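Local coordinates for protein DNA methyltransferase (Nicotiana tabacum, PDB 4ONQ) that probably transfers methyl groups from S-adenosylmethionine to cytosines in DNA, as the catalytic domain of a plant de novo methyltransferase, at residues V26-L30 and H84-E89. The protein carries 5 engineered substitutions. Numbering follows the deposited sequence.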
loop_
_atom_site.group_PDB
_atom_site.type_symbol
_atom_site.label_atom_id
_atom_site.label_comp_id
_atom_site.label_asym_id
_atom_site.label_seq_id
_atom_site.Cartn_x
_atom_site.Cartn_y
_atom_site.Cartn_z
ATOM N N VAL A 26 -14.965 -18.170 0.410
ATOM C CA VAL A 26 -14.955 -16.723 0.577
ATOM C C VAL A 26 -15.561 -16.338 1.929
ATOM O O VAL A 26 -15.930 -15.209 2.162
ATOM C CB VAL A 26 -15.793 -16.082 -0.512
ATOM C CG1 VAL A 26 -15.523 -14.613 -0.592
ATOM C CG2 VAL A 26 -15.492 -16.716 -1.827
ATOM N N ARG A 27 -15.679 -17.303 2.824
ATOM C CA ARG A 27 -16.291 -17.076 4.128
ATOM C C ARG A 27 -15.241 -16.891 5.238
ATOM O O ARG A 27 -14.099 -17.333 5.134
ATOM C CB ARG A 27 -17.256 -18.231 4.448
ATOM C CG ARG A 27 -18.013 -18.127 5.752
ATOM C CD ARG A 27 -19.329 -17.422 5.542
ATOM N NE ARG A 27 -20.199 -18.183 4.652
ATOM C CZ ARG A 27 -20.944 -19.210 5.046
ATOM N NH1 ARG A 27 -21.709 -19.851 4.172
ATOM N NH2 ARG A 27 -20.922 -19.597 6.314
ATOM N N ARG A 28 -15.619 -16.195 6.295
ATOM C CA ARG A 28 -14.768 -16.138 7.462
ATOM C C ARG A 28 -15.659 -15.936 8.660
ATOM O O ARG A 28 -16.589 -15.132 8.618
ATOM C CB ARG A 28 -13.749 -15.005 7.357
ATOM C CG ARG A 28 -12.937 -14.825 8.627
ATOM C CD ARG A 28 -11.907 -13.722 8.495
ATOM N NE ARG A 28 -12.510 -12.394 8.436
ATOM C CZ ARG A 28 -11.807 -11.266 8.440
ATOM N NH1 ARG A 28 -10.484 -11.317 8.511
ATOM N NH2 ARG A 28 -12.421 -10.092 8.381
ATOM N N THR A 29 -15.346 -16.637 9.722
ATOM C CA THR A 29 -16.065 -16.448 10.944
ATOM C C THR A 29 -15.146 -15.768 11.947
ATOM O O THR A 29 -14.132 -16.297 12.353
ATOM C CB THR A 29 -16.661 -17.772 11.443
ATOM O OG1 THR A 29 -17.958 -17.955 10.855
ATOM C CG2 THR A 29 -16.827 -17.763 12.931
ATOM N N LEU A 30 -15.507 -14.552 12.296
ATOM C CA LEU A 30 -14.696 -13.776 13.219
ATOM C C LEU A 30 -14.801 -14.323 14.631
ATOM O O LEU A 30 -15.903 -14.587 15.121
ATOM C CB LEU A 30 -15.124 -12.306 13.213
ATOM C CG LEU A 30 -14.279 -11.340 12.380
ATOM C CD1 LEU A 30 -12.804 -11.668 12.532
ATOM C CD2 LEU A 30 -14.698 -11.346 10.919
ATOM N N HIS A 84 -7.492 -8.170 9.673
ATOM C CA HIS A 84 -8.592 -7.234 9.865
ATOM C C HIS A 84 -9.866 -7.905 10.373
ATOM O O HIS A 84 -9.969 -9.129 10.395
ATOM C CB HIS A 84 -8.867 -6.471 8.569
ATOM C CG HIS A 84 -9.215 -7.353 7.412
ATOM N ND1 HIS A 84 -10.511 -7.717 7.116
ATOM C CD2 HIS A 84 -8.435 -7.946 6.477
ATOM C CE1 HIS A 84 -10.515 -8.491 6.046
ATOM N NE2 HIS A 84 -9.268 -8.649 5.641
ATOM N N ASN A 85 -10.830 -7.086 10.783
ATOM C CA ASN A 85 -12.116 -7.578 11.257
ATOM C C ASN A 85 -13.275 -7.015 10.432
ATOM O O ASN A 85 -14.384 -6.839 10.933
ATOM C CB ASN A 85 -12.299 -7.254 12.743
ATOM C CG ASN A 85 -12.330 -5.755 13.023
ATOM O OD1 ASN A 85 -12.056 -4.934 12.143
ATOM N ND2 ASN A 85 -12.650 -5.394 14.261
ATOM N N LEU A 86 -13.001 -6.735 9.162
ATOM C CA LEU A 86 -13.998 -6.188 8.249
ATOM C C LEU A 86 -14.846 -7.307 7.683
ATOM O O LEU A 86 -14.401 -8.451 7.628
ATOM C CB LEU A 86 -13.304 -5.484 7.080
ATOM C CG LEU A 86 -12.309 -4.385 7.439
ATOM C CD1 LEU A 86 -11.407 -4.051 6.253
ATOM C CD2 LEU A 86 -13.059 -3.157 7.914
ATOM N N PRO A 87 -16.074 -6.980 7.254
ATOM C CA PRO A 87 -16.835 -7.934 6.446
ATOM C C PRO A 87 -16.082 -8.199 5.151
ATOM O O PRO A 87 -15.369 -7.323 4.658
ATOM C CB PRO A 87 -18.153 -7.202 6.171
ATOM C CG PRO A 87 -17.887 -5.764 6.487
ATOM C CD PRO A 87 -16.844 -5.762 7.550
ATOM N N VAL A 88 -16.246 -9.396 4.609
ATOM C CA VAL A 88 -15.430 -9.857 3.496
ATOM C C VAL A 88 -16.266 -9.907 2.213
ATOM O O VAL A 88 -15.742 -9.968 1.099
ATOM C CB VAL A 88 -14.754 -11.211 3.874
ATOM C CG1 VAL A 88 -14.541 -12.117 2.676
ATOM C CG2 VAL A 88 -13.432 -10.948 4.591
ATOM N N GLU A 89 -17.578 -9.816 2.374
ATOM C CA GLU A 89 -18.478 -9.909 1.231
ATOM C C GLU A 89 -18.954 -8.537 0.761
ATOM O O GLU A 89 -18.914 -7.562 1.516
ATOM C CB GLU A 89 -19.665 -10.814 1.564
ATOM C CG GLU A 89 -19.260 -12.242 1.897
ATOM C CD GLU A 89 -20.378 -13.033 2.545
ATOM O OE1 GLU A 89 -20.171 -14.232 2.831
ATOM O OE2 GLU A 89 -21.463 -12.455 2.772
#
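An arginine can tie two irregular loops together by bringing its guanidinium up to the backbone of the other, and Arg28, the residue most covered here, is a good example. Its side chain reaches across the gap to the 84-89 segment, which begins with the last residue of strand 79-84 and runs on as loop. There NH2 donates a weak hydrogen bond to the carbonyl of Leu86 (Arg28 NH2 to Leu86 O, 2.7 Å), bent at the hydrogen to 122°, while Arg28 NH1 comes to 2.9 Å from His84 O. The His84 imidazole presents one face to NH1, its NE2 being held by Glu66 of the neighbouring strand 66-69; within the segment, Leu86 N gives a weak hydrogen bond to His84 ND1 (3.4 Å).

Val88 and Val26 form the main apolar part of the contact. Val88 CG2 sits over a face of the Arg28 guanidinium, 4.0 Å from NH2, and Val88 CG1 packs against Val26, 4.2 Å from Val26 CG1 and 3.4 Å from Val26 O. One side chain thus serves both the charged group and the valine two residues before it. Phe15, from the N-terminal region, also touches Arg28 and Val88. Farther along, Leu30 CD1 lies 4.3 Å from Asn85 CA.

No strand pairing joins the segments, whose end-to-end directions differ by 133°. Asn85 OD1 is hydrogen-bonded to Phe40 N, which ties the loop to the start of strand 39-45. The arrangement is a loop-on-loop packing beside the ends of two neighbouring antiparallel strands, 39-45 and 79-84, of the mixed central sheet of a class I-like, Rossmann-type methyltransferase domain.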